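Local coordinates for protein angel homolog 2 (Homo sapiens, PDB 6RW0) that acts as a 2',3'-cyclic phosphatase of the CCR4/nocturin family and probably binds mRNA 3'-untranslated regions, at residues E127-K135 against R168-L176; R201-A211 against Q274-W282. All blocks are in the same frame, centred on the assembly; numbering follows the deposited sequence.

Contact 1: residues E127-K135 against R168-L176; sequences EYKMRTGRK and RDNVGLVLL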
loop_
_atom_site.group_PDB
_atom_site.type_symbol
_atom_site.label_atom_id
_atom_site.label_comp_id
_atom_site.label_asym_id
_atom_site.label_seq_id
_atom_site.Cartn_x
_atom_site.Cartn_y
_atom_site.Cartn_z
ATOM N N GLU A 127 -12.415 0.949 9.314
ATOM C CA GLU A 127 -12.441 -0.510 9.236
ATOM C C GLU A 127 -11.022 -1.054 9.308
ATOM O O GLU A 127 -10.131 -0.570 8.600
ATOM C CB GLU A 127 -13.113 -0.985 7.941
ATOM C CG GLU A 127 -14.609 -0.700 7.865
ATOM C CD GLU A 127 -15.454 -1.558 8.802
ATOM O OE1 GLU A 127 -14.948 -2.573 9.347
ATOM O OE2 GLU A 127 -16.642 -1.210 8.987
ATOM N N TYR A 128 -10.817 -2.078 10.131
ATOM C CA TYR A 128 -9.492 -2.601 10.422
ATOM C C TYR A 128 -9.387 -4.066 10.047
ATOM O O TYR A 128 -10.349 -4.829 10.151
ATOM C CB TYR A 128 -9.244 -2.495 11.926
ATOM C CG TYR A 128 -7.897 -2.876 12.496
ATOM C CD1 TYR A 128 -6.719 -2.312 12.026
ATOM C CD2 TYR A 128 -7.816 -3.729 13.586
ATOM C CE1 TYR A 128 -5.504 -2.627 12.601
ATOM C CE2 TYR A 128 -6.607 -4.047 14.171
ATOM C CZ TYR A 128 -5.453 -3.497 13.677
ATOM O OH TYR A 128 -4.263 -3.812 14.288
ATOM N N LYS A 129 -8.185 -4.460 9.649
ATOM C CA LYS A 129 -7.846 -5.869 9.499
ATOM C C LYS A 129 -6.441 -6.081 10.043
ATOM O O LYS A 129 -5.461 -5.625 9.445
ATOM C CB LYS A 129 -7.944 -6.320 8.046
ATOM C CG LYS A 129 -7.559 -7.777 7.825
ATOM C CD LYS A 129 -8.436 -8.731 8.644
ATOM C CE LYS A 129 -8.051 -10.165 8.403
ATOM N NZ LYS A 129 -8.789 -11.095 9.292
ATOM N N MET A 130 -6.344 -6.796 11.152
ATOM C CA MET A 130 -5.071 -7.078 11.795
ATOM C C MET A 130 -4.391 -8.261 11.119
ATOM O O MET A 130 -5.050 -9.195 10.656
ATOM C CB MET A 130 -5.326 -7.449 13.258
ATOM C CG MET A 130 -4.097 -7.476 14.134
ATOM S SD MET A 130 -4.591 -7.826 15.843
ATOM C CE MET A 130 -5.426 -9.397 15.691
ATOM N N ARG A 131 -3.055 -8.216 11.064
ATOM C CA ARG A 131 -2.284 -9.384 10.665
ATOM C C ARG A 131 -2.627 -10.555 11.574
ATOM O O ARG A 131 -3.042 -10.375 12.725
ATOM C CB ARG A 131 -0.779 -9.094 10.716
ATOM C CG ARG A 131 -0.309 -8.205 9.559
ATOM C CD ARG A 131 1.177 -8.402 9.311
ATOM N NE ARG A 131 1.998 -7.789 10.343
ATOM C CZ ARG A 131 3.297 -8.010 10.500
ATOM N NH1 ARG A 131 3.953 -7.373 11.462
ATOM N NH2 ARG A 131 3.939 -8.866 9.709
ATOM N N THR A 132 -2.472 -11.761 11.041
ATOM C CA THR A 132 -2.865 -12.985 11.721
ATOM C C THR A 132 -1.740 -13.464 12.642
ATOM O O THR A 132 -0.717 -12.799 12.812
ATOM C CB THR A 132 -3.321 -14.012 10.683
ATOM O OG1 THR A 132 -2.293 -14.233 9.707
ATOM C CG2 THR A 132 -4.561 -13.509 9.952
ATOM N N GLY A 133 -1.935 -14.593 13.305
ATOM C CA GLY A 133 -0.797 -14.986 14.150
ATOM C C GLY A 133 -0.462 -14.016 15.286
ATOM O O GLY A 133 -1.328 -13.339 15.837
ATOM N N ARG A 134 0.827 -13.958 15.652
ATOM C CA ARG A 134 1.278 -13.196 16.822
ATOM C C ARG A 134 1.585 -11.741 16.510
ATOM O O ARG A 134 2.177 -11.039 17.340
ATOM C CB ARG A 134 2.512 -13.853 17.442
ATOM C CG ARG A 134 2.216 -15.212 18.031
ATOM C CD ARG A 134 3.428 -15.816 18.703
ATOM N NE ARG A 134 3.132 -17.139 19.246
ATOM C CZ ARG A 134 2.556 -17.353 20.423
ATOM N NH1 ARG A 134 2.209 -16.327 21.187
ATOM N NH2 ARG A 134 2.324 -18.593 20.833
ATOM N N LYS A 135 1.195 -11.282 15.361
ATOM C CA LYS A 135 1.593 -9.981 14.884
ATOM C C LYS A 135 0.687 -8.925 15.504
ATOM O O LYS A 135 -0.492 -9.187 15.773
ATOM C CB LYS A 135 1.470 -9.957 13.371
ATOM C CG LYS A 135 2.317 -11.013 12.665
ATOM C CD LYS A 135 3.805 -10.911 13.013
ATOM C CE LYS A 135 4.621 -11.957 12.243
ATOM N NZ LYS A 135 4.127 -13.331 12.590
ATOM N N ARG A 168 2.933 -16.772 5.946
ATOM C CA ARG A 168 3.174 -15.460 6.532
ATOM C C ARG A 168 1.861 -14.755 6.873
ATOM O O ARG A 168 0.819 -15.002 6.254
ATOM C CB ARG A 168 4.009 -14.610 5.569
ATOM C CG ARG A 168 5.374 -15.228 5.207
ATOM C CD ARG A 168 6.184 -15.507 6.443
ATOM N NE ARG A 168 7.622 -15.251 6.323
ATOM C CZ ARG A 168 8.487 -16.089 5.760
ATOM N NH1 ARG A 168 8.061 -17.229 5.232
ATOM N NH2 ARG A 168 9.781 -15.795 5.726
ATOM N N ASP A 169 1.929 -13.850 7.855
ATOM C CA ASP A 169 0.738 -13.295 8.501
ATOM C C ASP A 169 0.187 -12.023 7.864
ATOM O O ASP A 169 -0.766 -11.437 8.403
ATOM C CB ASP A 169 1.018 -13.091 9.988
ATOM C CG ASP A 169 1.100 -14.411 10.732
ATOM O OD1 ASP A 169 0.174 -15.252 10.572
ATOM O OD2 ASP A 169 2.110 -14.618 11.442
ATOM N N ASN A 170 0.671 -11.639 6.697
ATOM C CA ASN A 170 0.240 -10.388 6.095
ATOM C C ASN A 170 -1.218 -10.449 5.652
ATOM O O ASN A 170 -1.805 -11.525 5.443
ATOM C CB ASN A 170 1.150 -10.053 4.924
ATOM C CG ASN A 170 2.596 -10.008 5.327
ATOM O OD1 ASN A 170 3.307 -11.016 5.239
ATOM N ND2 ASN A 170 3.036 -8.854 5.836
ATOM N N VAL A 171 -1.794 -9.258 5.493
ATOM C CA VAL A 171 -3.206 -9.108 5.181
ATOM C C VAL A 171 -3.443 -7.972 4.190
ATOM O O VAL A 171 -2.566 -7.157 3.894
ATOM C CB VAL A 171 -4.065 -8.863 6.444
ATOM C CG1 VAL A 171 -4.015 -10.046 7.402
ATOM C CG2 VAL A 171 -3.626 -7.576 7.162
ATOM N N GLY A 172 -4.684 -7.938 3.700
ATOM C CA GLY A 172 -5.191 -6.821 2.931
ATOM C C GLY A 172 -6.630 -6.547 3.318
ATOM O O GLY A 172 -7.247 -7.304 4.075
ATOM N N LEU A 173 -7.169 -5.463 2.769
ATOM C CA LEU A 173 -8.540 -5.064 3.065
ATOM C C LEU A 173 -9.081 -4.327 1.853
ATOM O O LEU A 173 -8.374 -3.500 1.270
ATOM C CB LEU A 173 -8.610 -4.176 4.308
ATOM C CG LEU A 173 -10.008 -3.783 4.776
ATOM C CD1 LEU A 173 -10.858 -4.959 5.164
ATOM C CD2 LEU A 173 -9.854 -2.817 5.961
ATOM N N VAL A 174 -10.308 -4.656 1.457
ATOM C CA VAL A 174 -10.953 -4.052 0.293
ATOM C C VAL A 174 -12.328 -3.573 0.727
ATOM O O VAL A 174 -13.129 -4.362 1.244
ATOM C CB VAL A 174 -11.071 -5.042 -0.880
ATOM C CG1 VAL A 174 -11.711 -4.365 -2.077
ATOM C CG2 VAL A 174 -9.692 -5.614 -1.235
ATOM N N LEU A 175 -12.604 -2.287 0.542
ATOM C CA LEU A 175 -13.930 -1.751 0.803
ATOM C C LEU A 175 -14.585 -1.390 -0.519
ATOM O O LEU A 175 -13.915 -0.976 -1.470
ATOM C CB LEU A 175 -13.895 -0.491 1.677
ATOM C CG LEU A 175 -13.225 -0.554 3.049
ATOM C CD1 LEU A 175 -13.572 0.694 3.873
ATOM C CD2 LEU A 175 -13.550 -1.804 3.829
ATOM N N LEU A 176 -15.899 -1.530 -0.573
ATOM C CA LEU A 176 -16.682 -0.998 -1.675
ATOM C C LEU A 176 -17.508 0.148 -1.109
ATOM O O LEU A 176 -18.257 -0.049 -0.146
ATOM C CB LEU A 176 -17.562 -2.073 -2.295
ATOM C CG LEU A 176 -18.181 -1.625 -3.618
ATOM C CD1 LEU A 176 -17.163 -1.419 -4.740
ATOM C CD2 LEU A 176 -19.229 -2.641 -4.050
HETATM O O HOH W 1 4.546 -11.205 7.595
HETATM O O HOH W 2 -2.950 -13.560 6.994
HETATM O O HOH W 3 2.703 -15.223 13.950
#

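Contact 2: residues R201-A211 against Q274-W282; sequences RRGDIKLTQLA and QRILSIPIW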
loop_
_atom_site.group_PDB
_atom_site.type_symbol
_atom_site.label_atom_id
_atom_site.label_comp_id
_atom_site.label_asym_id
_atom_site.label_seq_id
_atom_site.Cartn_x
_atom_site.Cartn_y
_atom_site.Cartn_z
ATOM N N ARG A 201 14.045 -11.901 0.091
ATOM C CA ARG A 201 14.282 -13.139 -0.682
ATOM C C ARG A 201 12.968 -13.724 -1.210
ATOM O O ARG A 201 12.985 -14.295 -2.247
ATOM C CB ARG A 201 15.027 -14.173 0.165
ATOM C CG ARG A 201 15.428 -15.416 -0.616
ATOM C CD ARG A 201 16.312 -16.371 0.169
ATOM N NE ARG A 201 15.631 -16.974 1.295
ATOM C CZ ARG A 201 15.836 -18.200 1.727
ATOM N NH1 ARG A 201 16.499 -19.068 0.992
ATOM N NH2 ARG A 201 15.351 -18.571 2.892
ATOM N N ARG A 202 11.884 -13.601 -0.459
ATOM C CA ARG A 202 10.640 -14.341 -0.775
ATOM C C ARG A 202 9.685 -13.620 -1.728
ATOM O O ARG A 202 8.550 -13.427 -1.375
ATOM C CB ARG A 202 9.953 -14.736 0.532
ATOM C CG ARG A 202 10.831 -15.593 1.433
ATOM C CD ARG A 202 11.407 -16.819 0.739
ATOM N NE ARG A 202 10.394 -17.686 0.168
ATOM C CZ ARG A 202 9.699 -18.579 0.842
ATOM N NH1 ARG A 202 9.952 -18.764 2.121
ATOM N NH2 ARG A 202 8.757 -19.269 0.243
ATOM N N GLY A 203 10.109 -13.451 -2.971
ATOM C CA GLY A 203 9.310 -12.857 -4.051
ATOM C C GLY A 203 8.169 -13.769 -4.450
ATOM O O GLY A 203 7.219 -13.283 -5.009
ATOM N N ASP A 204 8.345 -15.072 -4.267
ATOM C CA ASP A 204 7.281 -16.064 -4.519
ATOM C C ASP A 204 6.107 -15.763 -3.582
ATOM O O ASP A 204 5.003 -15.710 -4.039
ATOM C CB ASP A 204 7.814 -17.485 -4.324
ATOM C CG ASP A 204 8.514 -17.777 -3.010
ATOM O OD1 ASP A 204 9.063 -16.877 -2.417
ATOM O OD2 ASP A 204 8.486 -18.910 -2.625
ATOM N N ILE A 205 6.361 -15.529 -2.309
ATOM C CA ILE A 205 5.286 -15.165 -1.391
ATOM C C ILE A 205 4.705 -13.808 -1.758
ATOM O O ILE A 205 3.483 -13.637 -1.796
ATOM C CB ILE A 205 5.745 -15.233 0.078
ATOM C CG1 ILE A 205 6.216 -16.638 0.421
ATOM C CG2 ILE A 205 4.581 -14.791 0.966
ATOM C CD1 ILE A 205 6.762 -16.738 1.809
ATOM N N LYS A 206 5.561 -12.823 -2.050
ATOM C CA LYS A 206 5.069 -11.489 -2.383
ATOM C C LYS A 206 4.105 -11.516 -3.565
ATOM O O LYS A 206 3.051 -10.869 -3.528
ATOM C CB LYS A 206 6.222 -10.557 -2.729
ATOM C CG LYS A 206 6.929 -9.905 -1.595
ATOM C CD LYS A 206 7.592 -8.648 -2.169
ATOM C CE LYS A 206 8.021 -7.697 -1.082
ATOM N NZ LYS A 206 9.181 -8.169 -0.330
ATOM N N LEU A 207 4.496 -12.177 -4.667
ATOM C CA LEU A 207 3.635 -12.211 -5.850
ATOM C C LEU A 207 2.335 -12.944 -5.562
ATOM O O LEU A 207 1.279 -12.567 -6.087
ATOM C CB LEU A 207 4.347 -12.871 -7.033
ATOM C CG LEU A 207 5.326 -11.939 -7.738
ATOM C CD1 LEU A 207 6.184 -12.733 -8.700
ATOM C CD2 LEU A 207 4.616 -10.812 -8.460
ATOM N N THR A 208 2.377 -13.979 -4.724
ATOM C CA THR A 208 1.159 -14.713 -4.413
ATOM C C THR A 208 0.235 -13.878 -3.533
ATOM O O THR A 208 -0.981 -13.871 -3.739
ATOM C CB THR A 208 1.503 -16.052 -3.759
ATOM O OG1 THR A 208 2.398 -16.796 -4.606
ATOM C CG2 THR A 208 0.268 -16.915 -3.557
ATOM N N GLN A 209 0.796 -13.168 -2.548
ATOM C CA GLN A 209 0.004 -12.233 -1.752
ATOM C C GLN A 209 -0.641 -11.178 -2.639
ATOM O O GLN A 209 -1.836 -10.889 -2.522
ATOM C CB GLN A 209 0.882 -11.584 -0.681
ATOM C CG GLN A 209 1.377 -12.561 0.372
ATOM C CD GLN A 209 2.126 -11.892 1.514
ATOM O OE1 GLN A 209 2.585 -10.758 1.395
ATOM N NE2 GLN A 209 2.261 -12.609 2.628
ATOM N N LEU A 210 0.137 -10.589 -3.542
ATOM C CA LEU A 210 -0.435 -9.620 -4.471
ATOM C C LEU A 210 -1.568 -10.235 -5.289
ATOM O O LEU A 210 -2.628 -9.615 -5.463
ATOM C CB LEU A 210 0.661 -9.074 -5.379
ATOM C CG LEU A 210 0.195 -8.118 -6.472
ATOM C CD1 LEU A 210 -0.392 -6.857 -5.859
ATOM C CD2 LEU A 210 1.327 -7.778 -7.414
ATOM N N ALA A 211 -1.370 -11.450 -5.805
ATOM C CA ALA A 211 -2.419 -12.107 -6.582
ATOM C C ALA A 211 -3.687 -12.280 -5.752
ATOM O O ALA A 211 -4.802 -12.141 -6.269
ATOM C CB ALA A 211 -1.920 -13.462 -7.083
ATOM N N GLN A 274 19.833 -18.100 -5.257
ATOM C CA GLN A 274 18.374 -18.075 -5.069
ATOM C C GLN A 274 17.665 -19.003 -6.038
ATOM O O GLN A 274 18.061 -19.098 -7.168
ATOM C CB GLN A 274 17.841 -16.658 -5.226
ATOM C CG GLN A 274 18.281 -15.738 -4.106
ATOM C CD GLN A 274 17.805 -14.332 -4.345
ATOM O OE1 GLN A 274 17.244 -14.024 -5.371
ATOM N NE2 GLN A 274 18.054 -13.471 -3.386
ATOM N N ARG A 275 16.614 -19.632 -5.545
ATOM C CA ARG A 275 15.713 -20.485 -6.329
ATOM C C ARG A 275 14.972 -19.608 -7.343
ATOM O O ARG A 275 14.711 -18.473 -7.054
ATOM C CB ARG A 275 14.772 -21.132 -5.315
ATOM C CG ARG A 275 13.644 -21.952 -5.905
ATOM C CD ARG A 275 12.928 -22.725 -4.816
ATOM N NE ARG A 275 12.455 -21.881 -3.729
ATOM C CZ ARG A 275 11.258 -21.328 -3.681
ATOM N NH1 ARG A 275 10.454 -21.441 -4.713
ATOM N NH2 ARG A 275 10.867 -20.676 -2.608
ATOM N N ILE A 276 14.698 -20.150 -8.517
ATOM C CA ILE A 276 13.905 -19.521 -9.572
ATOM C C ILE A 276 12.432 -19.812 -9.313
ATOM O O ILE A 276 12.083 -20.905 -8.861
ATOM C CB ILE A 276 14.339 -20.076 -10.946
ATOM C CG1 ILE A 276 15.857 -19.970 -11.128
ATOM C CG2 ILE A 276 13.563 -19.390 -12.051
ATOM C CD1 ILE A 276 16.443 -18.621 -10.898
ATOM N N LEU A 277 11.557 -18.842 -9.610
ATOM C CA LEU A 277 10.119 -19.006 -9.390
ATOM C C LEU A 277 9.579 -20.280 -10.032
ATOM O O LEU A 277 9.918 -20.604 -11.167
ATOM C CB LEU A 277 9.367 -17.820 -10.009
ATOM C CG LEU A 277 9.416 -16.604 -9.093
ATOM C CD1 LEU A 277 8.980 -15.384 -9.872
ATOM C CD2 LEU A 277 8.547 -16.744 -7.845
ATOM N N SER A 278 8.680 -20.972 -9.327
ATOM C CA SER A 278 8.013 -22.126 -9.929
ATOM C C SER A 278 7.009 -21.678 -10.999
ATOM O O SER A 278 6.539 -20.542 -11.006
ATOM C CB SER A 278 7.307 -22.966 -8.861
ATOM O OG SER A 278 8.257 -23.593 -8.013
ATOM N N ILE A 279 6.721 -22.579 -11.932
ATOM C CA ILE A 279 5.663 -22.386 -12.922
ATOM C C ILE A 279 4.604 -23.456 -12.664
ATOM O O ILE A 279 4.863 -24.640 -12.915
ATOM C CB ILE A 279 6.198 -22.488 -14.356
ATOM C CG1 ILE A 279 7.335 -21.495 -14.575
ATOM C CG2 ILE A 279 5.078 -22.236 -15.364
ATOM C CD1 ILE A 279 8.236 -21.844 -15.754
ATOM N N PRO A 280 3.420 -23.110 -12.135
ATOM C CA PRO A 280 2.993 -21.794 -11.665
ATOM C C PRO A 280 3.645 -21.452 -10.323
ATOM O O PRO A 280 4.233 -22.303 -9.636
ATOM C CB PRO A 280 1.482 -21.970 -11.492
ATOM C CG PRO A 280 1.376 -23.373 -10.990
ATOM C CD PRO A 280 2.419 -24.144 -11.801
ATOM N N ILE A 281 3.488 -20.188 -9.941
ATOM C CA ILE A 281 4.142 -19.686 -8.737
ATOM C C ILE A 281 3.548 -20.336 -7.497
ATOM O O ILE A 281 4.268 -20.656 -6.543
ATOM C CB ILE A 281 4.036 -18.155 -8.680
ATOM C CG1 ILE A 281 4.808 -17.520 -9.843
ATOM C CG2 ILE A 281 4.534 -17.627 -7.332
ATOM C CD1 ILE A 281 4.616 -16.002 -9.956
ATOM N N TRP A 282 2.234 -20.497 -7.487
ATOM C CA TRP A 282 1.462 -20.992 -6.327
ATOM C C TRP A 282 0.657 -22.219 -6.736
ATOM O O TRP A 282 0.400 -22.378 -7.910
ATOM C CB TRP A 282 0.575 -19.857 -5.789
ATOM C CG TRP A 282 -0.445 -19.349 -6.757
ATOM C CD1 TRP A 282 -1.613 -19.945 -7.122
ATOM C CD2 TRP A 282 -0.382 -18.119 -7.485
ATOM N NE1 TRP A 282 -2.272 -19.173 -8.031
ATOM C CE2 TRP A 282 -1.542 -18.052 -8.281
ATOM C CE3 TRP A 282 0.541 -17.078 -7.544
ATOM C CZ2 TRP A 282 -1.800 -16.976 -9.113
ATOM C CZ3 TRP A 282 0.284 -16.015 -8.372
ATOM C CH2 TRP A 282 -0.867 -15.974 -9.149
HETATM O O HOH W 4 7.712 -20.979 -4.204
#

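Contact 1: residues E127-K135 against R168-L176
D169 of segment 168-176 is held by T132 and K135 of segment 127-135, where strands of the two sheets of the DNase I-like alpha/beta sandwich face each other. Strands 127-130 and 171-176 run nearly antiparallel, at 159°, with axes 7.1 Å apart. They belong to different sheets, so side chains rather than backbone bonds fill the gap between them.

The polar contacts gather at the type II' turn from T132 to K135. The backbone N of T132 gives a hydrogen bond to D169 O, 3.2 Å long. The T132 hydroxyl OG1 donates to D169 OD1 at 2.8 Å, on the anti side and 18° out of the carboxylate plane. K135 NZ makes a salt bridge with D169 OD2 at 2.7 Å, on the anti lone pair of that oxygen. The lysine chain bends at two of its bonds and crosses the aspartate at about a right angle. D169 OD2 also accepts from water 3, which links it to R134 N.

Van der Waals contacts lie along the strands. V171 CB packs on K129 CG at 3.9 Å, while K129 NZ leads off to a salt bridge with E157. The L173 methyl CD2 lies against the backbone carbonyl of E127, 3.5 Å from its O.

R131 lies beside N170, pointing the same way, with guanidinium and amide planes 31° apart. Its charge is paired with D137. K135 CG lies over the centre of one guanidinium face. Water 1 donates to N170 OD1 and accepts a weak bond from R131 NH2 at 3.2 Å.

Contact 2: residues R201-A211 against Q274-W282
A salt-bridge network of R202, D204 and R275 joins the start of helix 203-220 to the irregular loop 274-282. R202 holds the D204 carboxylate side-on with two nitrogens: NE bonds to OD1, and NH2 bonds to OD2 at 2.9 Å. R275 NH2 meets D204 OD2 at 3.0 Å from the opposite face of the carboxylate, 52° out of its plane. OD2 lies at the edge of the R275 guanidinium, near its plane, while the two flat groups are turned 70° apart. Water 4 also bridges D204 OD2 and R275 NH1. The two arginines come close, R202 NH2 to R275 NH2 being 3.8 Å, and the carboxylate between them probably offsets their like charges. An asparagine in place of D204 would probably leave R202 and R275 without the negative charge that draws them together.

R202 is the N-cap residue of this helix, which packs on one sheet of the DNase I-like fold. L277 CD2 rests on D204 CA at 3.6 Å. L207 CD1 touches I281 CD1 at 3.8 Å, the side chains crossing at about a right angle. T208 OG1 donates to D204 O and so has its hydrogen bond within the helix; it also lies 3.5 Å from W282 CE3. CG of W282 stands between its backbone N and carbonyl carbon (chi1 62°), and the indole reaches A211, whose CB is 3.4 Å from CH2. The indole NE1 bonds to I288 O.

The two contacts follow one another in the sequence, with centres 20 Å apart. They still touch. N170 OD1 of contact 1 is probably hydrogen-bonded to Q209 NE2 of contact 2, at 3.2 Å. R168 also reaches the helix: its NH1 lies 3.7 Å from I205 CD1 and 4.0 Å from R202 NH1, a pair of like charges. Helix 203-220 therefore meets both the segment 168-176 and the loop 274-282. A bound magnesium ion lies about 8 Å from the R131 side chain of contact 1. Contact 2 has a potassium ion about 3 Å from the R201 side chain.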